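Nadb-ler3 (Gallus gallus, PDB 3WXB) reduces carbonyl compounds with NADPH or NADH as a member of the short-chain dehydrogenase/reductase family. Local coordinates at residues 179-184 with 197-202. Numbering follows the deposited sequence.
Sequences STAGSI and SYRCSK. With NDP (NADPH dihydro-nicotinamide-adenine-dinucleotide phosphate), chain C; EDO (1,2-ethanediol), chain D.
Lys202 and Tyr198 of helix 196-216 meet Ser179, Ala181 and Gly182 in the loop after strand 173-177. The site belongs to the Rossmann fold of the short-chain dehydrogenases/reductases. Ser179 with the Tyr198-x-x-x-Lys202 pair matches the catalytic Ser-Tyr-Lys of this family, and they probably act so here.

Lys202 can be followed outward. CB rests on Gly182 CA at 3.7 Å, where the glycine lets loop and helix backbones come close. CG lies over the centre of one face of the Tyr198 ring and also touches Ser179 CB. A bend at chi2 (-64°) turns the chain from the loop toward the cofactor, and the rest runs extended. CE passes NDP O2D at 3.1 Å. NZ gives a hydrogen bond to NDP O3D and another to Ile177 O, so NZ bridges the ribose and the protein backbone.

The Tyr198 ring takes Ala181 CB at its edge, 3.9 Å from CE2. Its OH hydrogen-bonds NDP O2D at 2.6 Å and O2 of a 1,2-ethanediol, probably from the crystallisation liquor. The same O2 is bonded to Ser179 OG, so the diol bridges the two hydroxyl side chains beside the nicotinamide. Ser179 OG stands anti to its own N (chi1 -177°) and also accepts from Ala181 N, an ST turn that ties it to the 3-10 segment 180-182.

Arg199 lies along Ala181 and also packs on Met207 of the second subunit. Its CG packs 3.4 Å from Ala181 O. NE and NH2 bond Gln194 O and Gly193 O, and NH1 bonds Tyr188 O. NH1 also makes a weak, bent bond to Ala181 O, 2.9 Å long with an N-H...O angle of 129°.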
loop_
_atom_site.group_PDB
_atom_site.type_symbol
_atom_site.label_atom_id
_atom_site.label_comp_id
_atom_site.label_asym_id
_atom_site.label_seq_id
_atom_site.Cartn_x
_atom_site.Cartn_y
_atom_site.Cartn_z
ATOM N N SER A 179 5.959 1.260 9.081
ATOM C CA SER A 179 5.794 0.280 10.150
ATOM C C SER A 179 6.067 -1.101 9.591
ATOM O O SER A 179 5.696 -1.394 8.452
ATOM C CB SER A 179 4.339 0.261 10.675
ATOM O OG SER A 179 4.287 -0.658 11.744
ATOM N N THR A 180 6.661 -1.970 10.386
ATOM C CA THR A 180 6.793 -3.386 10.017
ATOM C C THR A 180 5.433 -4.082 10.122
ATOM O O THR A 180 5.277 -5.204 9.625
ATOM C CB THR A 180 7.831 -4.168 10.903
ATOM O OG1 THR A 180 7.584 -3.902 12.284
ATOM C CG2 THR A 180 9.262 -3.761 10.584
ATOM N N ALA A 181 4.428 -3.416 10.705
ATOM C CA ALA A 181 3.033 -3.912 10.538
ATOM C C ALA A 181 2.674 -3.870 9.055
ATOM O O ALA A 181 1.864 -4.675 8.634
ATOM C CB ALA A 181 2.031 -3.074 11.341
ATOM N N GLY A 182 3.313 -2.973 8.277
ATOM C CA GLY A 182 3.133 -2.862 6.828
ATOM C C GLY A 182 4.062 -3.762 6.038
ATOM O O GLY A 182 4.103 -3.714 4.801
ATOM N N SER A 183 4.861 -4.554 6.748
ATOM C CA SER A 183 5.738 -5.512 6.077
ATOM C C SER A 183 4.921 -6.747 5.653
ATOM O O SER A 183 4.372 -7.439 6.485
ATOM C CB SER A 183 6.882 -5.978 7.035
ATOM O OG SER A 183 7.520 -7.098 6.446
ATOM N N ILE A 184 4.896 -7.046 4.377
ATOM C CA ILE A 184 4.096 -8.196 3.907
ATOM C C ILE A 184 4.681 -9.489 4.428
ATOM O O ILE A 184 3.961 -10.435 4.911
ATOM C CB ILE A 184 3.938 -8.182 2.389
ATOM C CG1 ILE A 184 3.406 -6.809 1.960
ATOM C CG2 ILE A 184 2.997 -9.396 1.919
ATOM C CD1 ILE A 184 3.404 -6.656 0.497
ATOM N N SER A 197 -6.670 -1.952 7.289
ATOM C CA SER A 197 -6.569 -0.602 6.719
ATOM C C SER A 197 -5.187 0.042 7.003
ATOM O O SER A 197 -4.616 0.670 6.110
ATOM C CB SER A 197 -7.683 0.346 7.220
ATOM O OG SER A 197 -7.683 0.479 8.626
ATOM N N TYR A 198 -4.709 -0.121 8.232
ATOM C CA TYR A 198 -3.358 0.389 8.603
ATOM C C TYR A 198 -2.220 -0.351 7.843
ATOM O O TYR A 198 -1.385 0.303 7.235
ATOM C CB TYR A 198 -3.151 0.224 10.060
ATOM C CG TYR A 198 -1.819 0.772 10.587
ATOM C CD1 TYR A 198 -1.649 2.141 10.793
ATOM C CD2 TYR A 198 -0.771 -0.087 10.921
ATOM C CE1 TYR A 198 -0.432 2.689 11.344
ATOM C CE2 TYR A 198 0.450 0.450 11.489
ATOM C CZ TYR A 198 0.583 1.813 11.679
ATOM O OH TYR A 198 1.714 2.354 12.201
ATOM N N ARG A 199 -2.257 -1.692 7.823
ATOM C CA ARG A 199 -1.216 -2.534 7.205
ATOM C C ARG A 199 -1.135 -2.269 5.708
ATOM O O ARG A 199 -0.051 -2.122 5.107
ATOM C CB ARG A 199 -1.451 -4.056 7.510
ATOM C CG ARG A 199 -1.492 -4.390 8.986
ATOM C CD ARG A 199 -1.603 -5.888 9.176
ATOM N NE ARG A 199 -1.584 -6.156 10.598
ATOM C CZ ARG A 199 -0.471 -6.344 11.315
ATOM N NH1 ARG A 199 0.761 -6.350 10.716
ATOM N NH2 ARG A 199 -0.571 -6.549 12.616
ATOM N N CYS A 200 -2.297 -2.231 5.061
ATOM C CA CYS A 200 -2.316 -1.967 3.599
ATOM C C CYS A 200 -1.765 -0.567 3.328
ATOM O O CYS A 200 -0.958 -0.382 2.326
ATOM C CB CYS A 200 -3.769 -2.083 3.022
ATOM S SG CYS A 200 -4.333 -3.778 3.008
ATOM N N SER A 201 -2.140 0.431 4.140
ATOM C CA SER A 201 -1.610 1.790 3.930
ATOM C C SER A 201 -0.073 1.868 4.147
ATOM O O SER A 201 0.578 2.634 3.484
ATOM C CB SER A 201 -2.260 2.837 4.839
ATOM O OG SER A 201 -1.855 2.774 6.201
ATOM N N LYS A 202 0.451 1.103 5.100
ATOM C CA LYS A 202 1.935 1.146 5.341
ATOM C C LYS A 202 2.735 0.415 4.282
ATOM O O LYS A 202 3.814 0.868 3.914
ATOM C CB LYS A 202 2.265 0.689 6.749
ATOM C CG LYS A 202 1.661 1.616 7.845
ATOM C CD LYS A 202 2.281 3.050 7.750
ATOM C CE LYS A 202 2.053 3.884 9.107
ATOM N NZ LYS A 202 2.644 5.316 9.020
HETATM P PA NDP C . -0.044 9.170 17.679
HETATM O O1A NDP C . -1.408 8.598 17.471
HETATM O O2A NDP C . 0.425 9.236 19.003
HETATM O O5B NDP C . 0.077 10.540 17.094
HETATM C C5B NDP C . -0.551 10.797 15.806
HETATM C C4B NDP C . -0.095 12.139 15.349
HETATM O O4B NDP C . -0.467 12.370 13.881
HETATM C C3B NDP C . -0.782 13.302 16.105
HETATM O O3B NDP C . 0.156 14.452 15.989
HETATM C C2B NDP C . -2.005 13.578 15.212
HETATM O O2B NDP C . -2.578 14.892 15.389
HETATM C C1B NDP C . -1.372 13.477 13.797
HETATM N N9A NDP C . -2.486 13.215 12.738
HETATM C C8A NDP C . -3.323 12.159 12.582
HETATM N N7A NDP C . -4.134 12.414 11.537
HETATM C C5A NDP C . -3.912 13.654 11.132
HETATM C C6A NDP C . -4.449 14.391 10.145
HETATM N N6A NDP C . -5.452 13.872 9.414
HETATM N N1A NDP C . -3.977 15.623 9.889
HETATM C C2A NDP C . -2.917 16.123 10.603
HETATM N N3A NDP C . -2.389 15.358 11.635
HETATM C C4A NDP C . -2.866 14.135 11.843
HETATM O O3 NDP C . 0.885 8.226 16.707
HETATM P PN NDP C . 2.460 7.952 16.946
HETATM O O1N NDP C . 2.580 6.698 17.679
HETATM O O2N NDP C . 3.152 9.176 17.392
HETATM O O5D NDP C . 2.809 7.623 15.386
HETATM C C5D NDP C . 3.476 8.528 14.483
HETATM C C4D NDP C . 3.878 7.732 13.232
HETATM O O4D NDP C . 4.646 6.605 13.624
HETATM C C3D NDP C . 2.590 7.152 12.578
HETATM O O3D NDP C . 2.788 7.299 11.177
HETATM C C2D NDP C . 2.561 5.729 12.963
HETATM O O2D NDP C . 1.885 4.928 11.997
HETATM C C1D NDP C . 4.032 5.398 13.041
HETATM N N1N NDP C . 4.274 4.201 13.888
HETATM C C2N NDP C . 3.982 4.168 15.260
HETATM C C3N NDP C . 4.235 3.013 16.008
HETATM C C7N NDP C . 4.014 2.948 17.396
HETATM O O7N NDP C . 4.227 1.889 17.991
HETATM N N7N NDP C . 3.690 4.113 18.041
HETATM C C4N NDP C . 4.735 1.858 15.373
HETATM C C5N NDP C . 5.027 1.846 14.002
HETATM C C6N NDP C . 4.778 2.997 13.236
HETATM P P2B NDP C . -3.825 15.117 16.449
HETATM O O1X NDP C . -4.373 16.313 15.791
HETATM O O2X NDP C . -3.112 15.232 17.730
HETATM O O3X NDP C . -4.672 13.904 16.290
HETATM C C1 EDO D . 1.498 0.116 15.569
HETATM O O1 EDO D . 0.429 -0.787 15.990
HETATM C C2 EDO D . 2.600 -0.724 14.909
HETATM O O2 EDO D . 2.711 -0.044 13.627
#